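PDB 3UT0: Exo-1,3/1,4-beta-glucanase from Pseudoalteromonas sp., which probably hydrolyses beta-1,3- and beta-1,4-linked glucans from their chain ends, as a glycoside hydrolase of family 3 with a C-terminal galactose-binding-like domain. Local coordinates for residues H298-G303 against L675-N680; G715-K720 against L763-H768. All coordinates share one frame; numbering follows the deposited sequence.

Interaction 1 of 2, residues H298-G303 against L675-N680; sequences HKFVEG and LMQSVN
Gln677 reaches from its strand into the backbone around Phe300, where one amide nitrogen serves two carbonyls, one in the last part of a 3-10 segment (Lys299 O) and one just beyond it (Val301 O). Gln677 NE2 donates to Lys299 O at 2.8 Å and to Val301 O at 2.9 Å. Neither bond is ideal: the N-H...O angles are 145° and 131°, and at Val301 the nitrogen stands above the carbonyl plane, 61° out of it. The bend at chi2 lays the amide carbon, Gln677 CD, against Phe300 O at 3.1 Å. The oxygen of the amide is held by its own strand, since Ser678 N donates to Gln677 OE1 at 3.0 Å, so both ends of the group are held and its rotation is set. Beside it, a water donates to Phe300 O and to Ser678 O, bridging turn and strand; Arg269 also donates to Ser678 O.

The remaining packing is thinner. Ser678 OG lies in the plane of the Phe300 ring and meets its C-H edge, 3.7 Å from Phe300 CD1, while Lys299 CG, from the same segment as the ring, lies over one face, offset toward the rim. Farther along, Leu675 CD1 meets Glu302 CB at 3.9 Å, the two side chains crossing at about a right angle. The carboxylate of Glu302 is turned to Asn691, which hydrogen-bonds OE1, and to Arg693, its salt-bridge partner.

The turn belongs to the family 3 N-terminal region, with its TIM-barrel-type fold, and the strand to the galactose-binding-like region. Because the glutamine reads main-chain carbonyls, its grip probably depends on the backbone path rather than on the side chains of Lys299 and Val301.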
ATOM      1  N   HIS A 298       0.911 -13.689  -3.506  1.00 17.98           N
ATOM      2  CA  HIS A 298       0.490 -15.077  -3.388  1.00 20.20           C
ATOM      3  C   HIS A 298       1.452 -15.848  -2.484  1.00 26.27           C
ATOM      4  O   HIS A 298       1.090 -16.867  -1.896  1.00 36.67           O
ATOM      5  CB  HIS A 298       0.399 -15.747  -4.755  1.00 18.40           C
ATOM      6  CG  HIS A 298       1.706 -15.817  -5.464  1.00 22.79           C
ATOM      7  ND1 HIS A 298       2.225 -14.759  -6.177  1.00 19.50           N
ATOM      8  CD2 HIS A 298       2.598 -16.826  -5.582  1.00 22.08           C
ATOM      9  CE1 HIS A 298       3.385 -15.111  -6.695  1.00 20.27           C
ATOM     10  NE2 HIS A 298       3.640 -16.357  -6.339  1.00 25.26           N
ATOM     11  N   LYS A 299       2.696 -15.386  -2.417  1.00 19.23           N
ATOM     12  CA  LYS A 299       3.726 -16.089  -1.646  1.00 32.50           C
ATOM     13  C   LYS A 299       3.418 -16.050  -0.140  1.00 30.13           C
ATOM     14  O   LYS A 299       3.992 -16.814   0.621  1.00 29.73           O
ATOM     15  CB  LYS A 299       5.119 -15.560  -1.998  1.00 32.03           C
ATOM     16  CG  LYS A 299       5.589 -14.375  -1.181  1.00 31.36           C
ATOM     17  CD  LYS A 299       7.036 -14.042  -1.447  1.00 34.39           C
ATOM     18  CE  LYS A 299       7.617 -13.092  -0.426  1.00 38.86           C
ATOM     19  NZ  LYS A 299       9.053 -12.816  -0.702  1.00 29.98           N
ATOM     20  N   PHE A 300       2.573 -15.104   0.282  1.00 23.85           N
ATOM     21  CA  PHE A 300       2.233 -14.956   1.692  1.00 18.06           C
ATOM     22  C   PHE A 300       1.026 -15.763   2.146  1.00 26.03           C
ATOM     23  O   PHE A 300       0.714 -15.815   3.335  1.00 37.43           O
ATOM     24  CB  PHE A 300       2.056 -13.486   2.061  1.00 35.21           C
ATOM     25  CG  PHE A 300       3.281 -12.650   1.826  1.00 38.97           C
ATOM     26  CD1 PHE A 300       4.296 -12.636   2.777  1.00 24.26           C
ATOM     27  CD2 PHE A 300       3.409 -11.843   0.715  1.00 23.33           C
ATOM     28  CE1 PHE A 300       5.433 -11.866   2.589  1.00 26.85           C
ATOM     29  CE2 PHE A 300       4.547 -11.058   0.536  1.00 25.10           C
ATOM     30  CZ  PHE A 300       5.559 -11.076   1.465  1.00 24.88           C
ATOM     31  N   VAL A 301       0.348 -16.384   1.197  1.00 27.21           N
ATOM     32  CA  VAL A 301      -0.820 -17.183   1.489  1.00 33.67           C
ATOM     33  C   VAL A 301      -0.447 -18.531   2.098  1.00 35.82           C
ATOM     34  O   VAL A 301       0.558 -19.121   1.704  1.00 36.49           O
ATOM     35  CB  VAL A 301      -1.639 -17.369   0.198  1.00 20.61           C
ATOM     36  CG1 VAL A 301      -2.869 -18.226   0.444  1.00 20.27           C
ATOM     37  CG2 VAL A 301      -2.076 -16.004  -0.307  1.00 16.41           C
ATOM     38  N   GLU A 302      -1.238 -19.017   3.055  1.00 27.54           N
ATOM     39  CA  GLU A 302      -0.945 -20.285   3.739  1.00 38.96           C
ATOM     40  C   GLU A 302      -0.891 -21.448   2.756  1.00 40.38           C
ATOM     41  O   GLU A 302      -1.806 -21.612   1.950  1.00 38.45           O
ATOM     42  CB  GLU A 302      -1.972 -20.603   4.829  1.00 37.91           C
ATOM     43  CG  GLU A 302      -3.336 -20.023   4.607  1.00 64.88           C
ATOM     44  CD  GLU A 302      -4.306 -20.453   5.693  0.50 78.99           C
ATOM     45  OE1 GLU A 302      -3.995 -21.412   6.425  0.50 59.58           O
ATOM     46  OE2 GLU A 302      -5.319 -19.745   5.885  0.50 95.66           O
ATOM     47  N   GLY A 303       0.208 -22.200   2.771  1.00 27.66           N
ATOM     48  CA  GLY A 303       0.326 -23.354   1.903  1.00 17.36           C
ATOM     49  C   GLY A 303       0.941 -23.003   0.562  1.00 30.07           C
ATOM     50  O   GLY A 303       1.087 -23.852  -0.314  1.00 33.42           O
ATOM     51  N   LEU A 675       0.628 -25.389   8.677  1.00 33.59           N
ATOM     52  CA  LEU A 675       1.168 -24.449   7.703  1.00 31.04           C
ATOM     53  C   LEU A 675       1.811 -23.266   8.399  1.00 33.83           C
ATOM     54  O   LEU A 675       1.244 -22.731   9.348  1.00 34.19           O
ATOM     55  CB  LEU A 675       0.053 -23.953   6.784  1.00 24.14           C
ATOM     56  CG  LEU A 675      -0.850 -25.037   6.202  1.00 36.59           C
ATOM     57  CD1 LEU A 675      -1.940 -24.425   5.317  1.00 36.43           C
ATOM     58  CD2 LEU A 675      -0.013 -26.034   5.417  1.00 23.82           C
ATOM     59  N   MET A 676       2.976 -22.852   7.917  1.00 23.92           N
ATOM     60  CA  MET A 676       3.676 -21.716   8.493  1.00 31.61           C
ATOM     61  C   MET A 676       3.821 -20.630   7.449  1.00 29.82           C
ATOM     62  O   MET A 676       4.233 -20.897   6.325  1.00 33.29           O
ATOM     63  CB  MET A 676       5.075 -22.107   9.015  1.00 21.55           C
ATOM     64  CG  MET A 676       5.916 -20.900   9.459  1.00 17.49           C
ATOM     65  SD  MET A 676       7.578 -21.283  10.115  1.00 32.31           S
ATOM     66  CE  MET A 676       8.475 -21.466   8.572  1.00 51.48           C
ATOM     67  N   GLN A 677       3.502 -19.405   7.839  1.00 27.28           N
ATOM     68  CA  GLN A 677       3.727 -18.256   6.990  1.00 26.39           C
ATOM     69  C   GLN A 677       4.426 -17.150   7.749  1.00 29.01           C
ATOM     70  O   GLN A 677       4.697 -17.295   8.942  1.00 38.86           O
ATOM     71  CB  GLN A 677       2.403 -17.749   6.416  1.00 26.89           C
ATOM     72  CG  GLN A 677       2.122 -18.245   5.021  1.00 17.23           C
ATOM     73  CD  GLN A 677       3.105 -17.712   3.998  1.00 28.89           C
ATOM     74  OE1 GLN A 677       3.861 -16.770   4.263  1.00 22.47           O
ATOM     75  NE2 GLN A 677       3.108 -18.321   2.821  1.00 29.99           N
ATOM     76  N   SER A 678       4.725 -16.045   7.067  1.00 30.08           N
ATOM     77  CA  SER A 678       5.288 -14.896   7.749  1.00 33.89           C
ATOM     78  C   SER A 678       4.232 -13.813   7.938  1.00 32.60           C
ATOM     79  O   SER A 678       3.376 -13.618   7.076  1.00 32.76           O
ATOM     80  CB  SER A 678       6.503 -14.358   6.998  1.00 26.59           C
ATOM     81  OG  SER A 678       6.126 -13.887   5.716  1.00 50.11           O
ATOM     82  N   VAL A 679       4.291 -13.131   9.080  1.00 26.32           N
ATOM     83  CA  VAL A 679       3.405 -12.014   9.375  1.00 23.60           C
ATOM     84  C   VAL A 679       4.215 -10.812   9.858  1.00 29.40           C
ATOM     85  O   VAL A 679       5.424 -10.903  10.052  1.00 18.16           O
ATOM     86  CB  VAL A 679       2.328 -12.370  10.433  1.00 28.75           C
ATOM     87  CG1 VAL A 679       1.419 -13.472   9.920  1.00 32.27           C
ATOM     88  CG2 VAL A 679       2.973 -12.777  11.758  1.00 24.18           C
ATOM     89  N   ASN A 680       3.537  -9.688  10.054  1.00 19.32           N
ATOM     90  CA  ASN A 680       4.203  -8.432  10.356  1.00 22.53           C
ATOM     91  C   ASN A 680       3.726  -7.853  11.685  1.00 37.61           C
ATOM     92  O   ASN A 680       2.626  -7.313  11.772  1.00 39.24           O
ATOM     93  CB  ASN A 680       3.958  -7.402   9.244  1.00 32.67           C
ATOM     94  CG  ASN A 680       4.405  -7.885   7.883  1.00 35.30           C
ATOM     95  OD1 ASN A 680       5.477  -8.460   7.737  1.00 25.30           O
ATOM     96  ND2 ASN A 680       3.583  -7.647   6.874  1.00 56.52           N
TER
HETATM   97  O   HOH W   1       1.195 -14.758   5.659  1.00 25.31           O

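Interaction 2 of 2, residues G715-K720 against L763-H768. With SO4 (sulfate ion), chain K.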
ATOM      1  N   GLY A 715      14.934 -18.251  35.184  1.00 42.08           N
ATOM      2  CA  GLY A 715      14.483 -17.232  34.250  1.00 42.38           C
ATOM      3  C   GLY A 715      13.166 -17.497  33.542  1.00 38.50           C
ATOM      4  O   GLY A 715      12.284 -18.189  34.049  1.00 34.20           O
ATOM      5  N   TYR A 716      13.031 -16.922  32.354  1.00 36.24           N
ATOM      6  CA  TYR A 716      11.768 -16.944  31.647  1.00 33.12           C
ATOM      7  C   TYR A 716      11.954 -17.188  30.154  1.00 40.45           C
ATOM      8  O   TYR A 716      12.904 -16.704  29.539  1.00 37.45           O
ATOM      9  CB  TYR A 716      11.041 -15.612  31.844  1.00 37.09           C
ATOM     10  CG  TYR A 716      10.642 -15.314  33.264  1.00 41.68           C
ATOM     11  CD1 TYR A 716       9.337 -15.504  33.688  1.00 32.40           C
ATOM     12  CD2 TYR A 716      11.566 -14.820  34.179  1.00 43.32           C
ATOM     13  CE1 TYR A 716       8.966 -15.231  34.989  1.00 53.40           C
ATOM     14  CE2 TYR A 716      11.206 -14.547  35.480  1.00 47.62           C
ATOM     15  CZ  TYR A 716       9.896 -14.754  35.883  1.00 59.38           C
ATOM     16  OH  TYR A 716       9.517 -14.488  37.184  1.00 57.80           O
ATOM     17  N   LEU A 717      11.040 -17.946  29.568  1.00 45.23           N
ATOM     18  CA  LEU A 717      10.888 -17.926  28.123  1.00 35.82           C
ATOM     19  C   LEU A 717       9.833 -16.877  27.825  1.00 31.30           C
ATOM     20  O   LEU A 717       8.722 -16.939  28.338  1.00 38.25           O
ATOM     21  CB  LEU A 717      10.448 -19.273  27.564  1.00 39.13           C
ATOM     22  CG  LEU A 717      10.164 -19.174  26.055  1.00 44.44           C
ATOM     23  CD1 LEU A 717      11.407 -19.442  25.239  1.00 34.34           C
ATOM     24  CD2 LEU A 717       9.037 -20.098  25.629  1.00 51.87           C
ATOM     25  N   GLU A 718      10.192 -15.897  27.016  1.00 27.23           N
ATOM     26  CA  GLU A 718       9.278 -14.814  26.716  1.00 35.10           C
ATOM     27  C   GLU A 718       8.973 -14.802  25.211  1.00 39.96           C
ATOM     28  O   GLU A 718       9.867 -15.027  24.389  1.00 25.97           O
ATOM     29  CB  GLU A 718       9.891 -13.492  27.165  1.00 39.02           C
ATOM     30  CG  GLU A 718       8.928 -12.335  27.213  1.00 54.92           C
ATOM     31  CD  GLU A 718       9.593 -11.066  27.679  1.00 63.49           C
ATOM     32  OE1 GLU A 718       9.753 -10.147  26.851  1.00 73.25           O
ATOM     33  OE2 GLU A 718       9.959 -10.991  28.867  1.00 55.95           O
ATOM     34  N   LEU A 719       7.715 -14.569  24.844  1.00 30.00           N
ATOM     35  CA  LEU A 719       7.355 -14.492  23.420  1.00 29.86           C
ATOM     36  C   LEU A 719       6.132 -13.615  23.250  1.00 33.42           C
ATOM     37  O   LEU A 719       5.416 -13.353  24.210  1.00 24.59           O
ATOM     38  CB  LEU A 719       7.081 -15.866  22.808  1.00 14.63           C
ATOM     39  CG  LEU A 719       5.820 -16.573  23.312  1.00 38.06           C
ATOM     40  CD1 LEU A 719       5.281 -17.558  22.289  1.00 42.47           C
ATOM     41  CD2 LEU A 719       6.066 -17.306  24.627  1.00 35.36           C
ATOM     42  N   LYS A 720       5.915 -13.131  22.038  1.00 27.76           N
ATOM     43  CA  LYS A 720       4.684 -12.409  21.722  1.00 35.87           C
ATOM     44  C   LYS A 720       3.784 -13.338  20.927  1.00 28.62           C
ATOM     45  O   LYS A 720       4.248 -14.031  20.030  1.00 29.14           O
ATOM     46  CB  LYS A 720       4.975 -11.127  20.938  1.00 27.12           C
ATOM     47  CG  LYS A 720       5.825 -10.117  21.709  1.00 25.64           C
ATOM     48  CD  LYS A 720       5.943  -8.818  20.945  1.00 32.40           C
ATOM     49  CE  LYS A 720       6.673  -7.728  21.726  1.00 30.13           C
ATOM     50  NZ  LYS A 720       8.074  -8.127  22.029  1.00 40.69           N
ATOM     51  N   LEU A 763       3.905 -12.657  26.493  1.00 28.32           N
ATOM     52  CA  LEU A 763       3.848 -13.676  27.532  1.00 22.97           C
ATOM     53  C   LEU A 763       5.232 -13.954  28.143  1.00 35.47           C
ATOM     54  O   LEU A 763       6.228 -14.168  27.424  1.00 23.56           O
ATOM     55  CB  LEU A 763       3.232 -14.973  27.000  1.00 14.99           C
ATOM     56  CG  LEU A 763       1.931 -14.860  26.190  1.00 29.42           C
ATOM     57  CD1 LEU A 763       1.600 -16.194  25.545  1.00 17.65           C
ATOM     58  CD2 LEU A 763       0.744 -14.386  27.047  1.00 18.32           C
ATOM     59  N   ALA A 764       5.272 -13.958  29.479  1.00 25.06           N
ATOM     60  CA  ALA A 764       6.447 -14.395  30.230  1.00 27.58           C
ATOM     61  C   ALA A 764       6.154 -15.733  30.899  1.00 24.89           C
ATOM     62  O   ALA A 764       5.150 -15.899  31.595  1.00 31.17           O
ATOM     63  CB  ALA A 764       6.839 -13.350  31.253  1.00 36.39           C
ATOM     64  N   ILE A 765       7.029 -16.694  30.659  1.00 16.24           N
ATOM     65  CA  ILE A 765       6.818 -18.041  31.157  1.00 28.79           C
ATOM     66  C   ILE A 765       7.990 -18.460  32.054  1.00 45.18           C
ATOM     67  O   ILE A 765       9.068 -18.800  31.550  1.00 27.98           O
ATOM     68  CB  ILE A 765       6.653 -19.032  29.995  1.00 35.69           C
ATOM     69  CG1 ILE A 765       5.644 -18.493  28.989  1.00 20.41           C
ATOM     70  CG2 ILE A 765       6.237 -20.385  30.509  1.00 23.32           C
ATOM     71  CD1 ILE A 765       5.411 -19.391  27.818  1.00 26.68           C
ATOM     72  N   PRO A 766       7.791 -18.401  33.387  1.00 31.81           N
ATOM     73  CA  PRO A 766       8.840 -18.823  34.327  1.00 30.20           C
ATOM     74  C   PRO A 766       9.245 -20.273  34.083  1.00 39.06           C
ATOM     75  O   PRO A 766       8.382 -21.143  33.928  1.00 25.08           O
ATOM     76  CB  PRO A 766       8.173 -18.643  35.703  1.00 30.22           C
ATOM     77  CG  PRO A 766       6.706 -18.637  35.433  1.00 35.91           C
ATOM     78  CD  PRO A 766       6.566 -17.976  34.087  1.00 31.88           C
ATOM     79  N   LEU A 767      10.550 -20.517  34.035  1.00 19.45           N
ATOM     80  CA  LEU A 767      11.073 -21.868  33.854  1.00 30.58           C
ATOM     81  C   LEU A 767      11.317 -22.672  35.131  1.00 41.62           C
ATOM     82  O   LEU A 767      11.418 -23.894  35.108  1.00 47.14           O
ATOM     83  CB  LEU A 767      12.362 -21.813  33.057  1.00 15.81           C
ATOM     84  CG  LEU A 767      12.318 -20.986  31.772  1.00 41.42           C
ATOM     85  CD1 LEU A 767      13.704 -20.890  31.157  1.00 38.01           C
ATOM     86  CD2 LEU A 767      11.325 -21.573  30.794  1.00 26.84           C
ATOM     87  N   HIS A 768      11.398 -21.979  36.258  1.00 38.60           N
ATOM     88  CA  HIS A 768      11.676 -22.674  37.571  1.00 37.52           C
ATOM     89  C   HIS A 768      10.407 -22.732  38.397  1.00 42.17           C
ATOM     90  O   HIS A 768      10.022 -21.736  39.030  1.00 28.19           O
ATOM     91  CB  HIS A 768      12.804 -21.954  38.333  1.00 28.91           C
ATOM     92  CG  HIS A 768      13.174 -22.558  39.621  0.50 54.28           C
ATOM     93  ND1 HIS A 768      14.467 -23.126  39.812  0.50 40.92           N
ATOM     94  CD2 HIS A 768      12.509 -22.603  40.806  0.50 16.16           C
ATOM     95  CE1 HIS A 768      14.558 -23.550  41.032  0.50 58.44           C
ATOM     96  NE2 HIS A 768      13.367 -23.219  41.663  0.50 55.35           N
TER
HETATM   97  S   SO4 K 826       6.332 -14.545  38.265  1.00 66.05           S
HETATM   98  O1  SO4 K 826       4.938 -14.982  38.172  1.00 29.26           O
HETATM   99  O2  SO4 K 826       7.219 -15.606  37.803  1.00 34.20           O
HETATM  100  O3  SO4 K 826       6.530 -13.359  37.449  1.00 35.46           O
HETATM  101  O4  SO4 K 826       6.674 -14.240  39.656  0.50 83.03           O
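An antiparallel beta pair within the galactose-binding-like region joins strand 716-723 to strand 760-766, the short segment axes running at 163° and approaching to 4.5 Å. Leu717 with Ile765 and Leu719 with Leu763 are the hydrogen-bonded pairs, each closed by two reciprocal N-H...O bonds; Tyr716 with Pro766 and Glu718 with Ala764 are the non-hydrogen-bonded pairs between and beyond them. Past the Tyr716-Pro766 pair, where the proline's lack of an N-H costs this pairing nothing, Leu767 N donates to Gly715 O at 2.9 Å and 171°. Strand 790-800 pairs with strand 716-723 as well, through backbone bonds at Tyr716 and Glu718.

The two faces differ. On that of Leu717, Leu719, Leu763 and Ile765, the branches pack as hydrocarbon: Leu719 CD2 touches Ile765 CD1 at 3.9 Å, and Leu717 CB meets Leu767 CD2 at 4.1 Å. Val735 of strand 731-737 lies against Leu717, Ile765 and Leu767, consistent with the interior of a two-sheet sandwich.

On the other face, the Tyr716 ring leans across the neighbouring strand. With its CG beside the backbone N (chi1 -64°), Tyr716 CD1 comes to 3.3 Å from Pro766 N and Tyr716 CE1 to 3.6 Å from Pro766 CB, while Ala764 CB approaches CD1 obliquely. Replacing the tyrosine by alanine takes away both ring and hydroxyl, and is likely to open a gap beside Pro766 and Ala764 and to weaken the hold on the sulfate. Glu718, on the same face, takes its polar partner from Ser804 N.

The sulfate, probably from the crystallisation liquor, is also bound by Ser809 and Thr811; its O2 lies in the plane of the tyrosine ring at the edge and accepts from Tyr716 OH at 2.6 Å.

Both contacts reach the same mixed sheet of the galactose-binding-like region, with centres 26 Å apart and nearest atoms about 8 Å apart, but they do different work. Interaction 1 joins two domains: a turn from the family 3 N-terminal region meets strand 674-679 through one side-chain amide, a water and sparse packing, with 319 Å² buried in all. Interaction 2 stays inside one domain, where five main-chain bonds knit neighbouring strands and 516 Å² is buried. Both are largely buried, yet the centre of interaction 2 lies about 36 Å from the centre of the chain, against about 18 Å for that of interaction 1, and its tyrosine-bearing face meets a bound sulfate.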